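Local coordinates for protein SM80.1 Vicilin (Solanum melongena, PDB 5VF5) that probably serves as a 7S seed storage globulin, a two-cupin vicilin that binds a copper ion in its second barrel, at residues D29-K35 and R50-E55; Q59-L63 and G179-A184; G253-L257 and S390-P396; R263-V267 and F342-M347; I364-K369 and R378-F384. Where two conformers were deposited one is given. Numbering follows the deposited sequence.

Contact 1. Residues D29-K35 and R50-E55; sequences DFRILPK and RVSVIE
This contact is an antiparallel strand pair in the first cupin barrel of the vicilin. Strand 29-32 runs against strand 50-55 at 167°, with the short axes 4.7 Å apart. Both are extended. Asp29-Glu55 and Arg31-Val53 are hydrogen-bonded pairs; Phe30-Ile54 and Ile32-Ser52 are non-hydrogen-bonded pairs. Asp29 N gives to Glu55 O and Glu55 N to Asp29 O, both 2.9 Å. Arg31 N to Val53 O is 3.0 Å, and Val53 N to Arg31 O is 2.9 Å. Leu33 N to Val51 O, 3.0 Å, carries the ladder past the strand end. Arg31, Asp29, Val53 and Glu55 share one face. Arg31 has chi1 p, then t and t. Its NH1 meets Glu55 OE2 at 2.6 Å, and its NH2 meets Glu55 OE1 at 3.0 Å and Asp29 OD2 at 2.9 Å, a salt-bridge network. Asp29 OD1 also bonds Ser21. Phe30, Ile32, Ser52 and Ile54 share the other face, where Phe30 CD1 packs on Ile54 CG1 at 3.7 Å. Arg50, with chi1 to chi3 all m, folds back so that NE and NH2 both reach Leu33 O at 2.9 Å; its NH1 bonds Gly133 O. Water 1 joins Pro34 O (2.9 Å) and Val51 N (3.3 Å). Strand 120-128 flanks 49-56 on its other edge, an antiparallel sheet typical of the cupin beta-barrel.

Contact 2. Residues Q59-L63 and G179-A184; sequences QSFML and GAIIKA
Strand 181-183 closes one edge of a sheet in the first cupin barrel by pairing with strand 60-63. The strands are antiparallel at 143°, their short axes 4.5 Å apart at closest approach. Phe61-Ile182 is the hydrogen-bonded pair: Phe61 N to Ile182 O is 2.8 Å and Ile182 N to Phe61 O is 2.9 Å. Ser60-Lys183 and Met62-Ile181 are non-hydrogen-bonded pairs. Outer bonds run from Ala184 N to Gln59 O, 3.1 Å, and from Leu63 N to Ala180 O, 2.9 Å. Gln59 has phi/psi of 55/55 and forms a G1 beta bulge with Ser60 opposite Asn113. On one face the long, extended Met62 (chi1 to chi3 all t) lies against Ile181 (chi1 m), Met62 CG 3.9 Å from Ile181 CG1. On the other face the small Ala184 abuts the base of Phe61, CB to CB 4.0 Å. With chi1 t, the end of the Phe61 ring leads away from the 179-184 segment. Ile182 (chi1 p) sits between that ring and Leu63: its CG1 lies at the ring edge, 4.4 Å from Phe61 CD2, and its CD1 is 4.0 Å from Leu63 CD1. Leu63 CD2 rests 3.8 Å from Gly179 O. Gly179 has phi/psi of 100/-176, a backbone shape that favours glycine. Strand 108-113 pairs with the other edge of strand 60-65. Helix 186-192 packs Ile192 on Phe61 and Ile189 on Ala184.

Contact 3. Residues G253-L257 and S390-P396; sequences GGMVL and SYFVAGP
Gly253, whose positive phi of 76° favours glycine, starts the pairing, and its O accepts from Gly395 N at 2.8 Å. From here strand 254-257 runs antiparallel to strand 392-394, at 138° and 4.6 Å between axes. Gly254 faces Ala394 in a non-hydrogen-bonded pair; its CA is 3.3 Å from Val393 O. Met255 forms the hydrogen-bonded pair with Val393: Met255 N to Val393 O is 2.8 Å, and Val393 N to Met255 O is 3.0 Å. With chi1 p, Met255 sets CG 3.7 Å from Val393 CG2 and SD 4.3 Å from Pro396 CD. Val256, also p, faces Phe392 (chi1 m) on the opposite face, CG2 to CE2 3.7 Å. Leu257 N bonds Tyr391 O at 2.8 Å, and Leu257 CD2 meets Val393 CG2 at 3.6 Å. Strand 327-331 lies on the other edge of strand 254-261 in this second cupin sheet. Main-chain bonds set the register and apolar side chains meet on both faces, so the join depends on no charge pair.

Contact 4. Residues R263-V267 and F342-M347; sequences RSTRV and FGINAM. With ACT (acetate ion), chain C.
Arg266 lays its guanidinium over the backbone of Gly343, with NE 3.3 Å from Gly343 CA. A CB on Gly343 would clash with Arg266 NH2 and Ser264 OG, so glycine fits here. Arg266 NE and NH2 give to Ser264 OG at 3.1 and 3.0 Å. Ser264 OG, chi1 t, in turn donates to Ile344 O at 2.7 Å. Arg266 NH1 bonds acetate O at 2.9 Å, and it also forms a salt bridge to Glu229. The acetate probably comes from the crystallisation liquor. The backbones belong to neighbouring antiparallel strands of the second cupin barrel, 265-267 and 342-344, at 151°, their short axes 4.7 Å apart at closest approach. Val267-Phe342 is a hydrogen-bonded pair: Val267 N to Phe342 O is 2.8 Å and Phe342 N to Val267 O is 2.9 Å. Arg266-Gly343 is non-hydrogen-bonded. Ile344 N bonds Thr265 O at 2.9 Å. On the face away from Arg266, Val267 CG2 (chi1 t) touches Ile344 CD1 (chi1 m) at 4.0 Å, and Val51 packs on Val267 and Phe342. Asn345 has phi/psi of 59/47, and its O accepts from Arg263 NE at 3.2 Å. Water 2 bridges Arg263 O (2.8 Å), Thr265 OG1 (2.8 Å) and Asn345 OD1 (3.0 Å).

Contact 5. Residues I364-K369 and R378-F384; sequences IDREAK and REVEEIF
Arg366, Lys369 and Glu381 make most of this contact between helices 366-373 and 377-385. Glu381 (chi1 m, chi2 t) reaches across with both carboxylate oxygens. Its OE2 takes a salt bridge from Lys369 NZ at 2.8 Å. Its OE1 takes one from Arg366, with NE (a weak bond) and NH2 each at 2.9 Å. The Lys369 side chain extends with chi1 m and chi2 and chi3 t. Its NZ also bonds Ile364 O at 2.9 Å and Trp361 O, and its CB packs on Val380 CG1 at 3.8 Å. Arg366 (chi1 and chi2 t, chi3 m) stacks its guanidinium flat on that of Arg378, centres 4.5 Å apart, planes at 22°. The nearby Glu381 carboxylate probably eases this like-charge pair. CA atoms are nearest for Lys369 and Val380, 6.5 Å. Asp365 is the N-cap: its OD1 accepts from Ala368 N at 2.8 Å. The result is a short helical hairpin, as in the extended helical arms of vicilins.

How the contacts relate
Contacts 1 and 2 belong to the first cupin barrel, contacts 3 and 4 to the second. Contact 5 lies in the helical arm beyond it. Contact 1 comes first along the chain, then contact 2; contact 3 brackets both 4 and 5, because its second segment follows the helices. Contacts 1 and 2 touch, with centres about 17 Å apart, where Ile181 packs on Asp29. Contacts 1 and 4 touch between the barrels through Val51, Val267 and Phe342, with centres about 19 Å apart. Contacts 2 and 5 are about 61 Å apart between centres, on opposite sides of the chain's centre. The two barrels thus meet along central strands, giving the elongated bicupin shape of vicilin.

Contact 1. Residues D29-K35 and R50-E55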
# COMPACT_ATOMS: atom_id res chain seq x y z
N ASP A 29 -14.06 -2.54 8.14
CA ASP A 29 -13.48 -1.27 8.52
C ASP A 29 -12.79 -0.64 7.32
O ASP A 29 -12.37 -1.32 6.38
CB ASP A 29 -12.49 -1.47 9.65
CG ASP A 29 -12.16 -0.15 10.40
OD1 ASP A 29 -12.94 0.85 10.38
OD2 ASP A 29 -11.11 -0.15 11.03
N PHE A 30 -12.67 0.66 7.39
CA PHE A 30 -11.87 1.46 6.47
C PHE A 30 -11.09 2.40 7.36
O PHE A 30 -11.72 3.25 8.03
CB PHE A 30 -12.74 2.26 5.50
CG PHE A 30 -11.98 3.24 4.65
CD1 PHE A 30 -10.84 2.86 3.97
CD2 PHE A 30 -12.38 4.58 4.58
CE1 PHE A 30 -10.16 3.75 3.16
CE2 PHE A 30 -11.69 5.49 3.81
CZ PHE A 30 -10.56 5.07 3.11
N ARG A 31 -9.77 2.26 7.38
CA ARG A 31 -8.93 3.09 8.21
C ARG A 31 -7.82 3.68 7.43
O ARG A 31 -7.25 3.02 6.56
CB ARG A 31 -8.43 2.37 9.44
CG ARG A 31 -7.75 1.08 9.29
CD ARG A 31 -7.70 0.47 10.71
NE ARG A 31 -7.05 -0.78 10.58
CZ ARG A 31 -7.63 -1.93 10.36
NH1 ARG A 31 -6.87 -2.99 10.22
NH2 ARG A 31 -8.97 -2.06 10.35
N ILE A 32 -7.49 4.92 7.71
CA ILE A 32 -6.57 5.69 6.92
C ILE A 32 -5.52 6.31 7.82
O ILE A 32 -5.78 6.80 8.93
CB ILE A 32 -7.30 6.76 6.10
CG1 ILE A 32 -6.39 7.50 5.11
CG2 ILE A 32 -8.07 7.72 6.96
CD1 ILE A 32 -7.17 8.32 4.08
N LEU A 33 -4.28 6.25 7.37
CA LEU A 33 -3.18 6.87 8.10
C LEU A 33 -3.32 8.39 7.97
O LEU A 33 -3.80 8.88 6.94
CB LEU A 33 -1.87 6.41 7.49
CG LEU A 33 -0.62 6.48 8.25
CD1 LEU A 33 -0.71 5.74 9.61
CD2 LEU A 33 0.49 5.88 7.40
N PRO A 34 -2.90 9.17 9.00
CA PRO A 34 -2.86 10.60 8.82
C PRO A 34 -1.99 11.06 7.66
O PRO A 34 -1.14 10.29 7.18
CB PRO A 34 -2.33 11.12 10.15
CG PRO A 34 -2.69 10.04 11.12
CD PRO A 34 -2.50 8.75 10.35
N LYS A 35 -2.11 12.31 7.26
CA LYS A 35 -1.17 12.87 6.31
C LYS A 35 0.25 12.62 6.76
O LYS A 35 0.55 12.68 7.96
CB LYS A 35 -1.36 14.38 6.19
CG LYS A 35 -2.55 14.77 5.38
CD LYS A 35 -2.64 16.28 5.17
CE LYS A 35 -1.38 16.86 4.51
NZ LYS A 35 -1.52 18.31 4.17
N ARG A 50 -1.88 9.28 0.55
CA ARG A 50 -2.38 8.66 1.77
C ARG A 50 -2.37 7.17 1.59
O ARG A 50 -2.65 6.68 0.46
CB ARG A 50 -3.78 9.14 2.07
CG ARG A 50 -3.93 10.64 2.28
CD ARG A 50 -3.26 11.16 3.55
NE ARG A 50 -4.00 10.78 4.74
CZ ARG A 50 -5.08 11.40 5.21
NH1 ARG A 50 -5.60 12.44 4.56
NH2 ARG A 50 -5.65 10.97 6.34
N VAL A 51 -2.21 6.43 2.68
CA VAL A 51 -2.43 5.00 2.65
C VAL A 51 -3.52 4.60 3.58
O VAL A 51 -3.71 5.23 4.64
CB VAL A 51 -1.15 4.12 2.86
CG1 VAL A 51 -0.18 4.30 1.71
CG2 VAL A 51 -0.50 4.37 4.18
N SER A 52 -4.23 3.55 3.23
CA SER A 52 -5.37 3.07 4.02
C SER A 52 -5.51 1.57 3.88
O SER A 52 -4.87 0.93 3.02
CB SER A 52 -6.65 3.80 3.57
OG SER A 52 -6.91 3.56 2.19
N VAL A 53 -6.39 1.03 4.69
CA VAL A 53 -6.74 -0.38 4.66
C VAL A 53 -8.27 -0.49 4.63
O VAL A 53 -8.94 0.26 5.32
CB VAL A 53 -6.13 -1.20 5.84
CG1 VAL A 53 -6.67 -2.63 5.88
CG2 VAL A 53 -4.62 -1.24 5.74
N ILE A 54 -8.78 -1.38 3.76
CA ILE A 54 -10.17 -1.78 3.76
C ILE A 54 -10.21 -3.24 4.16
O ILE A 54 -9.52 -4.07 3.57
CB ILE A 54 -10.81 -1.63 2.36
CG1 ILE A 54 -10.68 -0.19 1.86
CG2 ILE A 54 -12.26 -2.10 2.41
CD1 ILE A 54 -11.08 0.03 0.42
N GLU A 55 -11.06 -3.57 5.12
CA GLU A 55 -11.28 -4.92 5.61
C GLU A 55 -12.76 -5.23 5.51
O GLU A 55 -13.59 -4.44 5.98
CB GLU A 55 -10.92 -5.01 7.08
CG GLU A 55 -9.50 -4.77 7.39
CD GLU A 55 -9.19 -4.93 8.87
OE1 GLU A 55 -10.10 -4.82 9.75
OE2 GLU A 55 -8.00 -5.11 9.16
O HOH W 1 -1.08 8.59 4.84

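Contact 2. Residues Q59-L63 and G179-A184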
# COMPACT_ATOMS: atom_id res chain seq x y z
N GLN A 59 -19.06 -12.48 3.87
CA GLN A 59 -20.50 -12.25 3.53
C GLN A 59 -20.87 -10.80 3.88
O GLN A 59 -21.81 -10.55 4.63
CB GLN A 59 -21.41 -13.26 4.22
CG GLN A 59 -21.12 -14.68 3.82
CD GLN A 59 -21.93 -15.72 4.58
OE1 GLN A 59 -22.50 -15.46 5.64
NE2 GLN A 59 -21.92 -16.94 4.06
N SER A 60 -20.10 -9.86 3.33
CA SER A 60 -20.28 -8.45 3.63
C SER A 60 -20.24 -7.59 2.37
O SER A 60 -19.76 -8.01 1.31
CB SER A 60 -19.22 -8.01 4.64
OG SER A 60 -18.03 -7.82 3.99
N PHE A 61 -20.80 -6.39 2.49
CA PHE A 61 -21.02 -5.47 1.37
C PHE A 61 -20.70 -4.05 1.83
O PHE A 61 -21.27 -3.59 2.80
CB PHE A 61 -22.48 -5.55 0.92
CG PHE A 61 -22.87 -4.57 -0.15
CD1 PHE A 61 -22.51 -4.80 -1.46
CD2 PHE A 61 -23.62 -3.46 0.14
CE1 PHE A 61 -22.88 -3.93 -2.43
CE2 PHE A 61 -24.01 -2.59 -0.86
CZ PHE A 61 -23.66 -2.84 -2.14
N MET A 62 -19.79 -3.38 1.13
CA MET A 62 -19.50 -1.96 1.35
C MET A 62 -20.32 -1.12 0.39
O MET A 62 -20.26 -1.32 -0.84
CB MET A 62 -18.02 -1.63 1.23
CG MET A 62 -17.74 -0.16 1.52
SD MET A 62 -16.00 0.18 1.43
CE MET A 62 -15.95 1.86 2.10
N LEU A 63 -21.05 -0.16 0.93
CA LEU A 63 -22.02 0.63 0.19
C LEU A 63 -21.35 1.52 -0.88
O LEU A 63 -20.24 1.98 -0.70
CB LEU A 63 -22.75 1.58 1.14
CG LEU A 63 -24.01 1.06 1.78
CD1 LEU A 63 -23.97 -0.32 2.31
CD2 LEU A 63 -24.64 2.04 2.72
N GLY A 179 -25.02 1.42 8.55
CA GLY A 179 -23.63 1.78 8.37
C GLY A 179 -23.05 1.34 7.04
O GLY A 179 -23.76 0.85 6.17
N ALA A 180 -21.75 1.59 6.87
CA ALA A 180 -21.15 1.58 5.53
C ALA A 180 -20.75 0.20 5.02
O ALA A 180 -20.53 0.04 3.82
CB ALA A 180 -19.92 2.48 5.51
N ILE A 181 -20.56 -0.77 5.91
CA ILE A 181 -20.23 -2.13 5.55
C ILE A 181 -21.14 -3.06 6.34
O ILE A 181 -21.12 -3.06 7.59
CB ILE A 181 -18.75 -2.52 5.79
CG1 ILE A 181 -17.79 -1.44 5.22
CG2 ILE A 181 -18.47 -3.89 5.20
CD1 ILE A 181 -16.32 -1.67 5.57
N ILE A 182 -21.97 -3.80 5.62
CA ILE A 182 -23.10 -4.49 6.20
C ILE A 182 -23.15 -5.94 5.71
O ILE A 182 -22.40 -6.35 4.78
CB ILE A 182 -24.42 -3.74 5.88
CG1 ILE A 182 -24.73 -3.74 4.39
CG2 ILE A 182 -24.44 -2.36 6.50
CD1 ILE A 182 -26.10 -3.19 4.04
N LYS A 183 -24.07 -6.71 6.28
CA LYS A 183 -24.26 -8.08 5.83
C LYS A 183 -24.77 -8.13 4.40
O LYS A 183 -25.64 -7.38 4.05
CB LYS A 183 -25.25 -8.78 6.77
CG LYS A 183 -25.46 -10.24 6.47
CD LYS A 183 -26.39 -10.79 7.52
CE LYS A 183 -26.15 -12.27 7.86
NZ LYS A 183 -26.56 -12.58 9.19
N ALA A 184 -24.41 -9.18 3.66
CA ALA A 184 -25.04 -9.47 2.36
C ALA A 184 -25.56 -10.93 2.30
O ALA A 184 -24.89 -11.83 2.79
CB ALA A 184 -24.02 -9.25 1.26

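Contact 3. Residues G253-L257 and S390-P396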
# COMPACT_ATOMS: atom_id res chain seq x y z
N GLY A 253 14.09 -16.53 9.14
CA GLY A 253 15.52 -16.60 9.32
C GLY A 253 16.33 -15.87 8.26
O GLY A 253 17.56 -15.97 8.25
N GLY A 254 15.66 -15.12 7.38
CA GLY A 254 16.36 -14.39 6.34
C GLY A 254 16.47 -12.92 6.60
O GLY A 254 15.90 -12.38 7.56
N MET A 255 17.20 -12.27 5.69
CA MET A 255 17.30 -10.81 5.66
C MET A 255 17.43 -10.38 4.23
O MET A 255 17.91 -11.12 3.40
CB MET A 255 18.49 -10.30 6.46
CG MET A 255 19.84 -10.73 5.91
SD MET A 255 21.28 -10.15 6.85
CE MET A 255 21.27 -8.41 6.53
N VAL A 256 16.98 -9.16 3.93
CA VAL A 256 17.32 -8.52 2.67
C VAL A 256 18.62 -7.78 2.89
O VAL A 256 18.81 -7.08 3.90
CB VAL A 256 16.19 -7.62 2.12
CG1 VAL A 256 15.83 -6.44 3.01
CG2 VAL A 256 16.57 -7.14 0.71
N LEU A 257 19.58 -7.99 2.00
CA LEU A 257 20.85 -7.29 2.11
C LEU A 257 20.62 -5.77 2.04
O LEU A 257 19.69 -5.31 1.36
CB LEU A 257 21.80 -7.75 1.01
CG LEU A 257 22.33 -9.17 1.23
CD1 LEU A 257 23.15 -9.59 0.03
CD2 LEU A 257 23.21 -9.27 2.46
N SER A 390 23.26 -13.30 -3.31
CA SER A 390 22.72 -11.95 -3.60
C SER A 390 21.35 -11.78 -3.06
O SER A 390 20.61 -12.75 -2.88
CB SER A 390 22.70 -11.67 -5.11
OG SER A 390 24.00 -11.65 -5.65
N TYR A 391 21.04 -10.51 -2.74
CA TYR A 391 19.68 -10.00 -2.49
C TYR A 391 19.11 -10.36 -1.15
O TYR A 391 18.82 -9.46 -0.32
CB TYR A 391 18.71 -10.41 -3.61
CG TYR A 391 19.25 -10.16 -4.99
CD1 TYR A 391 19.78 -8.94 -5.33
CD2 TYR A 391 19.27 -11.16 -5.93
CE1 TYR A 391 20.33 -8.72 -6.59
CE2 TYR A 391 19.79 -10.95 -7.19
CZ TYR A 391 20.31 -9.74 -7.53
OH TYR A 391 20.80 -9.54 -8.79
N PHE A 392 18.99 -11.66 -0.87
CA PHE A 392 18.51 -12.13 0.43
C PHE A 392 19.39 -13.26 0.91
O PHE A 392 19.77 -14.14 0.12
CB PHE A 392 17.07 -12.63 0.37
CG PHE A 392 16.09 -11.66 -0.24
CD1 PHE A 392 15.90 -11.61 -1.61
CD2 PHE A 392 15.32 -10.85 0.55
CE1 PHE A 392 14.98 -10.73 -2.18
CE2 PHE A 392 14.39 -9.98 -0.01
CZ PHE A 392 14.22 -9.92 -1.36
N VAL A 393 19.72 -13.22 2.20
CA VAL A 393 20.63 -14.20 2.80
C VAL A 393 20.15 -14.56 4.20
O VAL A 393 19.22 -13.96 4.72
CB VAL A 393 22.08 -13.66 2.84
CG1 VAL A 393 22.58 -13.27 1.48
CG2 VAL A 393 22.25 -12.49 3.77
N ALA A 394 20.82 -15.54 4.84
CA ALA A 394 20.50 -15.84 6.22
C ALA A 394 20.78 -14.62 7.10
O ALA A 394 21.81 -13.97 6.98
CB ALA A 394 21.33 -17.01 6.70
N GLY A 395 19.87 -14.34 8.00
CA GLY A 395 20.03 -13.27 8.97
C GLY A 395 20.92 -13.73 10.10
O GLY A 395 21.29 -14.91 10.17
N PRO A 396 21.29 -12.80 11.00
CA PRO A 396 22.14 -13.11 12.13
C PRO A 396 21.48 -14.15 13.04
O PRO A 396 20.27 -14.15 13.19
CB PRO A 396 22.21 -11.79 12.90
CG PRO A 396 21.88 -10.72 11.93
CD PRO A 396 20.91 -11.37 10.98

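Contact 4. Residues R263-V267 and F342-M347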
# COMPACT_ATOMS: atom_id res chain seq x y z
N ARG A 263 15.56 6.73 -6.58
CA ARG A 263 14.70 7.93 -6.58
C ARG A 263 13.33 7.80 -5.95
O ARG A 263 12.74 8.82 -5.63
CB ARG A 263 14.56 8.50 -7.96
CG ARG A 263 13.92 7.63 -8.94
CD ARG A 263 13.61 8.47 -10.21
NE ARG A 263 12.40 9.28 -10.16
CZ ARG A 263 12.27 10.61 -10.11
NH1 ARG A 263 13.33 11.43 -9.98
NH2 ARG A 263 11.05 11.14 -10.14
N SER A 264 12.87 6.57 -5.71
CA SER A 264 11.53 6.35 -5.27
C SER A 264 11.44 6.22 -3.77
O SER A 264 12.16 5.44 -3.19
CB SER A 264 10.95 5.12 -5.96
OG SER A 264 9.62 4.80 -5.53
N THR A 265 10.56 6.99 -3.17
CA THR A 265 10.21 6.82 -1.77
C THR A 265 9.19 5.69 -1.67
O THR A 265 8.28 5.57 -2.51
CB THR A 265 9.56 8.11 -1.23
OG1 THR A 265 10.53 9.15 -1.23
CG2 THR A 265 9.02 7.96 0.18
N ARG A 266 9.37 4.82 -0.67
CA ARG A 266 8.52 3.65 -0.50
C ARG A 266 7.69 3.73 0.74
O ARG A 266 8.19 4.13 1.78
CB ARG A 266 9.36 2.37 -0.51
CG ARG A 266 10.20 2.21 -1.80
CD ARG A 266 9.35 1.50 -2.88
NE ARG A 266 9.52 2.03 -4.18
CZ ARG A 266 9.63 1.32 -5.26
NH1 ARG A 266 9.73 -0.02 -5.20
NH2 ARG A 266 9.63 1.95 -6.40
N VAL A 267 6.41 3.40 0.62
CA VAL A 267 5.52 3.32 1.76
C VAL A 267 5.18 1.85 1.94
O VAL A 267 4.40 1.29 1.15
CB VAL A 267 4.25 4.17 1.57
CG1 VAL A 267 3.42 4.12 2.83
CG2 VAL A 267 4.58 5.62 1.25
N PHE A 342 4.26 0.62 -1.67
CA PHE A 342 3.93 1.56 -2.71
C PHE A 342 5.13 2.44 -2.97
O PHE A 342 5.69 3.04 -2.05
CB PHE A 342 2.74 2.43 -2.31
CG PHE A 342 1.44 1.69 -2.26
CD1 PHE A 342 0.90 1.19 -3.43
CD2 PHE A 342 0.74 1.52 -1.08
CE1 PHE A 342 -0.31 0.52 -3.44
CE2 PHE A 342 -0.48 0.87 -1.07
CZ PHE A 342 -1.01 0.35 -2.24
N GLY A 343 5.50 2.55 -4.23
CA GLY A 343 6.58 3.43 -4.65
C GLY A 343 6.05 4.72 -5.26
O GLY A 343 5.19 4.68 -6.15
N ILE A 344 6.55 5.84 -4.77
CA ILE A 344 6.18 7.16 -5.23
C ILE A 344 7.40 7.65 -6.05
O ILE A 344 8.54 7.28 -5.70
CB ILE A 344 5.84 8.04 -3.99
CG1 ILE A 344 4.53 7.47 -3.32
CG2 ILE A 344 5.69 9.51 -4.40
CD1 ILE A 344 4.26 8.00 -1.94
N ASN A 345 7.19 8.43 -7.12
CA ASN A 345 8.29 8.84 -8.01
C ASN A 345 8.96 7.57 -8.59
O ASN A 345 10.21 7.47 -8.61
CB ASN A 345 9.33 9.75 -7.31
CG ASN A 345 8.71 11.01 -6.75
OD1 ASN A 345 9.00 11.38 -5.57
ND2 ASN A 345 7.83 11.65 -7.53
N ALA A 346 8.15 6.63 -9.09
CA ALA A 346 8.67 5.31 -9.39
C ALA A 346 9.41 5.17 -10.74
O ALA A 346 10.35 4.38 -10.81
CB ALA A 346 7.56 4.29 -9.35
N MET A 347 9.00 5.91 -11.77
CA MET A 347 9.65 5.74 -13.04
C MET A 347 11.14 6.05 -12.88
O MET A 347 11.52 7.05 -12.26
CB MET A 347 9.09 6.67 -14.11
CG MET A 347 9.59 6.29 -15.47
SD MET A 347 8.61 4.96 -16.20
CE MET A 347 7.29 5.90 -16.89
C ACT C . 11.15 -1.43 -1.62
O ACT C . 10.75 -1.39 -2.83
OXT ACT C . 12.22 -0.87 -1.29
CH3 ACT C . 10.40 -2.18 -0.54
O HOH W 2 10.99 10.06 -3.83
O HOH W 3 9.74 9.23 -11.67

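Contact 5. Residues I364-K369 and R378-F384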
# COMPACT_ATOMS: atom_id res chain seq x y z
N ILE A 364 32.74 -0.85 -9.39
CA ILE A 364 33.74 0.11 -8.93
C ILE A 364 35.10 -0.58 -9.07
O ILE A 364 35.24 -1.72 -8.64
CB ILE A 364 33.45 0.59 -7.49
CG1 ILE A 364 32.11 1.35 -7.53
CG2 ILE A 364 34.59 1.46 -6.97
CD1 ILE A 364 31.61 1.87 -6.21
N ASP A 365 36.08 0.11 -9.64
CA ASP A 365 37.38 -0.50 -9.89
C ASP A 365 38.20 -0.70 -8.63
O ASP A 365 37.97 -0.05 -7.59
CB ASP A 365 38.14 0.30 -10.93
CG ASP A 365 38.46 1.72 -10.46
OD1 ASP A 365 39.50 1.91 -9.82
OD2 ASP A 365 37.68 2.66 -10.72
N ARG A 366 39.18 -1.58 -8.74
CA ARG A 366 40.02 -1.93 -7.61
C ARG A 366 40.76 -0.77 -7.00
O ARG A 366 40.80 -0.62 -5.79
CB ARG A 366 41.01 -2.99 -8.05
CG ARG A 366 41.89 -3.57 -6.96
CD ARG A 366 42.82 -4.67 -7.50
NE ARG A 366 41.99 -5.74 -7.96
CZ ARG A 366 41.84 -6.14 -9.22
NH1 ARG A 366 42.59 -5.65 -10.21
NH2 ARG A 366 40.97 -7.11 -9.48
N GLU A 367 41.32 0.09 -7.83
CA GLU A 367 42.05 1.25 -7.34
C GLU A 367 41.13 2.25 -6.56
O GLU A 367 41.50 2.82 -5.52
CB GLU A 367 42.75 1.93 -8.51
CG GLU A 367 43.81 1.05 -9.19
CD GLU A 367 43.23 -0.04 -10.16
OE1 GLU A 367 41.97 -0.03 -10.51
OE2 GLU A 367 44.04 -0.90 -10.58
N ALA A 368 39.90 2.40 -7.06
CA ALA A 368 38.91 3.21 -6.37
C ALA A 368 38.52 2.59 -5.04
O ALA A 368 38.29 3.32 -4.07
CB ALA A 368 37.69 3.43 -7.23
N LYS A 369 38.46 1.27 -4.95
CA LYS A 369 38.20 0.62 -3.66
C LYS A 369 39.34 0.87 -2.69
O LYS A 369 39.11 1.11 -1.49
CB LYS A 369 38.00 -0.89 -3.85
CG LYS A 369 36.70 -1.23 -4.54
CD LYS A 369 36.65 -2.70 -4.92
CE LYS A 369 35.30 -3.02 -5.52
NZ LYS A 369 35.32 -3.90 -6.69
N ARG A 378 43.08 -5.28 -3.38
CA ARG A 378 42.80 -6.70 -3.44
C ARG A 378 42.18 -7.20 -2.14
O ARG A 378 41.37 -8.15 -2.17
CB ARG A 378 44.05 -7.53 -3.81
CG ARG A 378 44.48 -7.33 -5.26
CD ARG A 378 45.58 -8.33 -5.63
NE ARG A 378 46.13 -8.09 -6.94
CZ ARG A 378 45.53 -8.40 -8.09
NH1 ARG A 378 44.32 -8.95 -8.13
NH2 ARG A 378 46.16 -8.16 -9.23
N GLU A 379 42.53 -6.57 -1.02
CA GLU A 379 41.96 -6.96 0.25
C GLU A 379 40.51 -6.50 0.39
O GLU A 379 39.66 -7.26 0.86
CB GLU A 379 42.80 -6.40 1.40
CG GLU A 379 42.33 -6.92 2.75
CD GLU A 379 43.23 -6.56 3.90
OE1 GLU A 379 44.22 -5.78 3.71
OE2 GLU A 379 42.90 -7.08 5.00
N VAL A 380 40.22 -5.29 -0.07
CA VAL A 380 38.85 -4.83 -0.11
C VAL A 380 38.02 -5.77 -0.96
O VAL A 380 36.92 -6.18 -0.56
CB VAL A 380 38.75 -3.39 -0.65
CG1 VAL A 380 37.29 -2.95 -0.68
CG2 VAL A 380 39.48 -2.43 0.25
N GLU A 381 38.55 -6.13 -2.14
CA GLU A 381 37.82 -7.02 -3.04
C GLU A 381 37.60 -8.39 -2.43
O GLU A 381 36.51 -8.95 -2.55
CB GLU A 381 38.49 -7.08 -4.42
CG GLU A 381 38.31 -5.75 -5.14
CD GLU A 381 38.51 -5.77 -6.66
OE1 GLU A 381 39.33 -6.60 -7.12
OE2 GLU A 381 37.86 -4.91 -7.37
N GLU A 382 38.60 -8.91 -1.76
CA GLU A 382 38.43 -10.19 -1.08
C GLU A 382 37.25 -10.12 -0.09
O GLU A 382 36.38 -11.02 -0.09
CB GLU A 382 39.72 -10.62 -0.38
CG GLU A 382 39.62 -11.94 0.37
CD GLU A 382 40.92 -12.38 1.05
OE1 GLU A 382 42.01 -12.11 0.52
OE2 GLU A 382 40.83 -13.03 2.11
N ILE A 383 37.18 -9.05 0.71
CA ILE A 383 36.14 -8.94 1.70
C ILE A 383 34.78 -8.83 1.04
O ILE A 383 33.84 -9.50 1.42
CB ILE A 383 36.41 -7.76 2.66
CG1 ILE A 383 37.63 -8.08 3.53
CG2 ILE A 383 35.19 -7.44 3.51
CD1 ILE A 383 38.20 -6.87 4.23
N PHE A 384 34.71 -8.02 -0.02
CA PHE A 384 33.44 -7.82 -0.73
C PHE A 384 32.91 -9.02 -1.56
O PHE A 384 31.73 -9.11 -1.93
CB PHE A 384 33.56 -6.58 -1.62
CG PHE A 384 33.53 -5.29 -0.87
CD1 PHE A 384 33.55 -5.24 0.51
CD2 PHE A 384 33.52 -4.09 -1.57
CE1 PHE A 384 33.51 -4.04 1.19
CE2 PHE A 384 33.49 -2.89 -0.89
CZ PHE A 384 33.48 -2.86 0.49